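Local structure of esterase YbfF (Escherichia coli, 3BF7) at residues A[24-29]-A[122-127]; A[132-137]-A[169-174]. The protein probably hydrolyses ester and thioester substrates, as an alpha/beta hydrolase whose helical cap and core domain together form a substrate-binding crevice. The protein carries 1 engineered substitution. All coordinates share one frame; numbering follows the deposited sequence.

Contact 1. Residues A[24-29]-A[122-127]; sequences GLFGSL and RRHDEI
L25 and F26 reach from a core-domain loop onto H124 and I127, at the start of helix 125-136. The L25 side chain comes from the opposite direction to H124 and sets its methyl CD2 squarely over one imidazole face. This CH-pi contact measures 4.0 Å from CD2 to the ring centroid, only 9° off the normal. H124, the N-cap residue, has its ND1 hydrogen-bonded to the Y182 hydroxyl, which helps fix the ring's rotation. With CG anti to the backbone N (chi1 -176°), L25 also lays that carbon over one face of the F26 ring, toward its rim. F26 advances with its CE2 corner, which lies 3.8 Å from H124 CD2; the histidine carbon sits at the phenyl edge, near its plane, and the two ring planes meet obliquely, at 55°. The same CE2 touches I127 CG2 at 3.8 Å. L25 and F26 occupy the two central positions of a type II beta turn, closed by a bond of 2.9 Å from G27 N to G24 O.

The outer side is looser and charged: R122 NE donates over 2.8 Å to the syn lone pair of D125 OD1, in a salt bridge, and R122 also makes a cation-pi contact with W179.

In this fold the loop after strand 19-22 commonly helps form the oxyanion hole, and L25 lies near the probable S89-D113-H234 triad. Around the contact, helix 156-163 packs on F26 and I127, while helices 175-180 and 182-186 pack on L25.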
loop_
_atom_site.group_PDB
_atom_site.type_symbol
_atom_site.label_atom_id
_atom_site.label_comp_id
_atom_site.label_asym_id
_atom_site.label_seq_id
_atom_site.Cartn_x
_atom_site.Cartn_y
_atom_site.Cartn_z
ATOM N N GLY A 24 1.980 -0.348 1.736
ATOM C CA GLY A 24 2.641 0.946 1.671
ATOM C C GLY A 24 4.114 0.933 2.043
ATOM O O GLY A 24 4.703 -0.125 2.274
ATOM N N LEU A 25 4.709 2.122 2.104
ATOM C CA LEU A 25 6.124 2.261 2.423
ATOM C C LEU A 25 6.511 1.562 3.725
ATOM O O LEU A 25 5.832 1.694 4.748
ATOM C CB LEU A 25 6.502 3.745 2.497
ATOM C CG LEU A 25 7.987 4.053 2.725
ATOM C CD1 LEU A 25 8.833 3.536 1.563
ATOM C CD2 LEU A 25 8.164 5.553 2.884
ATOM N N PHE A 26 7.617 0.822 3.659
ATOM C CA PHE A 26 8.170 0.054 4.775
ATOM C C PHE A 26 7.308 -1.148 5.148
ATOM O O PHE A 26 7.573 -1.821 6.141
ATOM C CB PHE A 26 8.393 0.937 6.014
ATOM C CG PHE A 26 9.437 2.008 5.827
ATOM C CD1 PHE A 26 10.734 1.686 5.427
ATOM C CD2 PHE A 26 9.125 3.343 6.066
ATOM C CE1 PHE A 26 11.702 2.681 5.270
ATOM C CE2 PHE A 26 10.086 4.340 5.911
ATOM C CZ PHE A 26 11.373 4.009 5.514
ATOM N N GLY A 27 6.286 -1.423 4.343
ATOM C CA GLY A 27 5.427 -2.562 4.611
ATOM C C GLY A 27 5.863 -3.813 3.868
ATOM O O GLY A 27 6.955 -3.871 3.293
ATOM N N SER A 28 4.993 -4.819 3.888
ATOM C CA SER A 28 5.235 -6.100 3.232
ATOM C C SER A 28 3.872 -6.712 2.928
ATOM O O SER A 28 2.844 -6.203 3.386
ATOM C CB SER A 28 6.032 -7.027 4.145
ATOM O OG SER A 28 5.290 -7.319 5.315
ATOM N N LEU A 29 3.864 -7.816 2.188
ATOM C CA LEU A 29 2.606 -8.437 1.789
ATOM C C LEU A 29 1.684 -8.865 2.920
ATOM O O LEU A 29 0.493 -9.069 2.699
ATOM C CB LEU A 29 2.870 -9.608 0.833
ATOM C CG LEU A 29 3.605 -10.862 1.313
ATOM C CD1 LEU A 29 2.684 -11.726 2.160
ATOM C CD2 LEU A 29 4.082 -11.645 0.100
ATOM N N ARG A 122 8.874 15.894 4.167
ATOM C CA ARG A 122 9.608 14.721 4.615
ATOM C C ARG A 122 8.848 14.297 5.865
ATOM O O ARG A 122 8.729 15.067 6.820
ATOM C CB ARG A 122 11.062 15.058 4.946
ATOM C CG ARG A 122 11.897 15.412 3.720
ATOM C CD ARG A 122 13.385 15.348 4.019
ATOM N NE ARG A 122 13.859 13.979 4.220
ATOM C CZ ARG A 122 14.213 13.147 3.242
ATOM N NH1 ARG A 122 14.152 13.534 1.976
ATOM N NH2 ARG A 122 14.637 11.926 3.536
ATOM N N ARG A 123 8.310 13.082 5.844
ATOM C CA ARG A 123 7.518 12.563 6.955
ATOM C C ARG A 123 8.095 11.324 7.619
ATOM O O ARG A 123 7.463 10.765 8.518
ATOM C CB ARG A 123 6.102 12.212 6.476
ATOM C CG ARG A 123 5.093 13.336 6.561
ATOM C CD ARG A 123 3.676 12.798 6.429
ATOM N NE ARG A 123 3.359 12.358 5.074
ATOM C CZ ARG A 123 2.392 12.890 4.333
ATOM N NH1 ARG A 123 1.656 13.877 4.818
ATOM N NH2 ARG A 123 2.155 12.433 3.111
ATOM N N HIS A 124 9.280 10.895 7.199
ATOM C CA HIS A 124 9.859 9.676 7.748
ATOM C C HIS A 124 11.288 9.777 8.246
ATOM O O HIS A 124 11.931 8.753 8.451
ATOM C CB HIS A 124 9.793 8.553 6.704
ATOM C CG HIS A 124 8.403 8.200 6.282
ATOM N ND1 HIS A 124 7.674 8.962 5.395
ATOM C CD2 HIS A 124 7.596 7.176 6.650
ATOM C CE1 HIS A 124 6.479 8.422 5.234
ATOM N NE2 HIS A 124 6.406 7.338 5.985
ATOM N N ASP A 125 11.795 10.982 8.465
ATOM C CA ASP A 125 13.177 11.093 8.905
ATOM C C ASP A 125 13.480 10.383 10.216
ATOM O O ASP A 125 14.528 9.752 10.349
ATOM C CB ASP A 125 13.599 12.555 9.007
ATOM C CG ASP A 125 13.807 13.200 7.649
ATOM O OD1 ASP A 125 13.698 12.501 6.612
ATOM O OD2 ASP A 125 14.092 14.416 7.625
ATOM N N GLU A 126 12.578 10.480 11.184
ATOM C CA GLU A 126 12.796 9.826 12.467
ATOM C C GLU A 126 12.699 8.310 12.323
ATOM O O GLU A 126 13.403 7.568 13.010
ATOM C CB GLU A 126 11.799 10.362 13.491
ATOM C CG GLU A 126 11.969 11.859 13.699
ATOM C CD GLU A 126 10.866 12.475 14.521
ATOM O OE1 GLU A 126 10.949 12.418 15.764
ATOM O OE2 GLU A 126 9.915 13.012 13.917
ATOM N N ILE A 127 11.831 7.853 11.424
ATOM C CA ILE A 127 11.696 6.423 11.166
ATOM C C ILE A 127 13.005 5.919 10.535
ATOM O O ILE A 127 13.528 4.877 10.933
ATOM C CB ILE A 127 10.474 6.144 10.251
ATOM C CG1 ILE A 127 9.189 6.256 11.080
ATOM C CG2 ILE A 127 10.590 4.768 9.606
ATOM C CD1 ILE A 127 7.919 6.212 10.260
#

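Contact 2. Residues A[132-137]-A[169-174]; sequences NAVSES and GEWRFN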
loop_
_atom_site.group_PDB
_atom_site.type_symbol
_atom_site.label_atom_id
_atom_site.label_comp_id
_atom_site.label_asym_id
_atom_site.label_seq_id
_atom_site.Cartn_x
_atom_site.Cartn_y
_atom_site.Cartn_z
ATOM N N ASN A 132 18.117 2.991 11.005
ATOM C CA ASN A 132 19.572 3.008 10.936
ATOM C C ASN A 132 20.213 2.722 12.291
ATOM O O ASN A 132 21.250 2.060 12.365
ATOM C CB ASN A 132 20.062 4.355 10.395
ATOM C CG ASN A 132 21.572 4.411 10.252
ATOM O OD1 ASN A 132 22.289 4.725 11.203
ATOM N ND2 ASN A 132 22.064 4.092 9.060
ATOM N N ALA A 133 19.595 3.211 13.361
ATOM C CA ALA A 133 20.120 2.986 14.703
ATOM C C ALA A 133 20.093 1.493 15.017
ATOM O O ALA A 133 21.021 0.959 15.628
ATOM C CB ALA A 133 19.297 3.758 15.728
ATOM N N VAL A 134 19.026 0.817 14.604
ATOM C CA VAL A 134 18.913 -0.616 14.838
ATOM C C VAL A 134 20.021 -1.347 14.085
ATOM O O VAL A 134 20.680 -2.229 14.638
ATOM C CB VAL A 134 17.539 -1.158 14.374
ATOM C CG1 VAL A 134 17.561 -2.683 14.345
ATOM C CG2 VAL A 134 16.445 -0.671 15.308
ATOM N N SER A 135 20.230 -0.970 12.827
ATOM C CA SER A 135 21.256 -1.595 11.996
ATOM C C SER A 135 22.661 -1.391 12.553
ATOM O O SER A 135 23.501 -2.287 12.475
ATOM C CB SER A 135 21.194 -1.039 10.572
ATOM O OG SER A 135 19.962 -1.362 9.954
ATOM N N GLU A 136 22.913 -0.210 13.107
ATOM C CA GLU A 136 24.224 0.103 13.665
ATOM C C GLU A 136 24.486 -0.587 14.999
ATOM O O GLU A 136 25.638 -0.792 15.380
ATOM C CB GLU A 136 24.378 1.617 13.828
ATOM C CG GLU A 136 24.539 2.361 12.513
ATOM C CD GLU A 136 25.755 1.899 11.734
ATOM O OE1 GLU A 136 26.878 1.989 12.275
ATOM O OE2 GLU A 136 25.590 1.448 10.580
ATOM N N SER A 137 23.419 -0.944 15.706
ATOM C CA SER A 137 23.547 -1.615 16.996
ATOM C C SER A 137 23.861 -3.090 16.782
ATOM O O SER A 137 24.168 -3.509 15.671
ATOM C CB SER A 137 22.249 -1.491 17.789
ATOM O OG SER A 137 21.223 -2.274 17.201
ATOM N N GLY A 169 17.897 -10.344 12.087
ATOM C CA GLY A 169 18.722 -9.174 12.335
ATOM C C GLY A 169 18.948 -8.279 11.131
ATOM O O GLY A 169 19.916 -7.523 11.090
ATOM N N GLU A 170 18.056 -8.355 10.150
ATOM C CA GLU A 170 18.178 -7.541 8.947
ATOM C C GLU A 170 16.823 -6.990 8.531
ATOM O O GLU A 170 15.789 -7.601 8.800
ATOM C CB GLU A 170 18.749 -8.377 7.798
ATOM C CG GLU A 170 20.195 -8.807 7.978
ATOM C CD GLU A 170 21.156 -7.637 7.951
ATOM O OE1 GLU A 170 21.142 -6.881 6.955
ATOM O OE2 GLU A 170 21.924 -7.472 8.922
ATOM N N TRP A 171 16.833 -5.829 7.883
ATOM C CA TRP A 171 15.598 -5.225 7.405
ATOM C C TRP A 171 15.255 -5.835 6.055
ATOM O O TRP A 171 16.116 -5.957 5.185
ATOM C CB TRP A 171 15.755 -3.710 7.252
ATOM C CG TRP A 171 15.928 -3.002 8.552
ATOM C CD1 TRP A 171 17.070 -2.421 9.027
ATOM C CD2 TRP A 171 14.932 -2.818 9.559
ATOM N NE1 TRP A 171 16.844 -1.886 10.272
ATOM C CE2 TRP A 171 15.539 -2.116 10.624
ATOM C CE3 TRP A 171 13.583 -3.179 9.668
ATOM C CZ2 TRP A 171 14.842 -1.764 11.783
ATOM C CZ3 TRP A 171 12.889 -2.830 10.822
ATOM C CH2 TRP A 171 13.521 -2.129 11.864
ATOM N N ARG A 172 13.995 -6.221 5.883
ATOM C CA ARG A 172 13.545 -6.811 4.628
ATOM C C ARG A 172 13.514 -5.768 3.516
ATOM O O ARG A 172 13.759 -6.089 2.351
ATOM C CB ARG A 172 12.158 -7.441 4.806
ATOM C CG ARG A 172 12.174 -8.814 5.487
ATOM C CD ARG A 172 12.727 -9.867 4.535
ATOM N NE ARG A 172 13.117 -11.124 5.176
ATOM C CZ ARG A 172 12.311 -12.162 5.377
ATOM N NH1 ARG A 172 11.041 -12.119 4.997
ATOM N NH2 ARG A 172 12.791 -13.269 5.932
ATOM N N PHE A 173 13.210 -4.520 3.869
ATOM C CA PHE A 173 13.172 -3.474 2.858
ATOM C C PHE A 173 14.564 -2.906 2.571
ATOM O O PHE A 173 15.476 -2.997 3.395
ATOM C CB PHE A 173 12.163 -2.367 3.231
ATOM C CG PHE A 173 12.165 -1.975 4.684
ATOM C CD1 PHE A 173 13.269 -1.358 5.257
ATOM C CD2 PHE A 173 11.037 -2.195 5.473
ATOM C CE1 PHE A 173 13.248 -0.957 6.595
ATOM C CE2 PHE A 173 11.008 -1.797 6.806
ATOM C CZ PHE A 173 12.116 -1.180 7.367
ATOM N N ASN A 174 14.711 -2.341 1.377
ATOM C CA ASN A 174 15.972 -1.786 0.881
ATOM C C ASN A 174 16.145 -0.346 1.352
ATOM O O ASN A 174 15.814 0.597 0.632
ATOM C CB ASN A 174 15.950 -1.848 -0.648
ATOM C CG ASN A 174 17.304 -1.606 -1.269
ATOM O OD1 ASN A 174 18.246 -1.185 -0.600
ATOM N ND2 ASN A 174 17.405 -1.865 -2.565
#
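W171 points its indole at V134 and S135, on the last turn of helix 125-136, and meets them with one edge of the ring system. From CB, directed toward the helix, the side chain passes through CG, which stands anti to the carbonyl carbon (chi1 -67°), to CD1, 3.2 Å from S135 OG. The next atom, NE1, is also 3.2 Å from S135 OG, which lies near the indole plane. The hydrogen-bond partner of NE1 is the carbonyl of I131, one turn back along the helix; S135 OG binds the same oxygen, so the indole N-H and the serine hydroxyl share one acceptor. Farther round the ring, CZ2 nestles against V134, 3.8 Å from its CB and equally far from its CG1, the two side chains crossing at about a right angle. The helix finishes just beyond, where S137 OG donates to V134 O over 2.6 Å.

F166 meets both W171 and V134, and helix 142-149 adds A145 and M149 against the valine. The arrangement ties a helix to the short hairpin 166-167/170-171 within the mostly helical cap inserted between core strands 106-112 and 198-201, a common cap position in alpha/beta hydrolases.

Helix 125-136 serves both contacts, its first turn in contact 1 and its last in contact 2. Contact 1 lies nearer the middle of the protein, its centre about 11 Å from that of the chain, and spans core domain and cap; contact 2, at about 21 Å, is internal to the cap and borders the surface. Their chemistry differs accordingly. Across 24-29 and 122-127 the touching groups are apolar and aromatic, whereas across 132-137 and 169-174 an indole edge lies against a valine and a serine hydroxyl, with its N-H bound to the I131 carbonyl just before the segment. The two are joined directly by F173, which meets F26 edge-to-face and brings CE2 to 3.5 Å from F26 O.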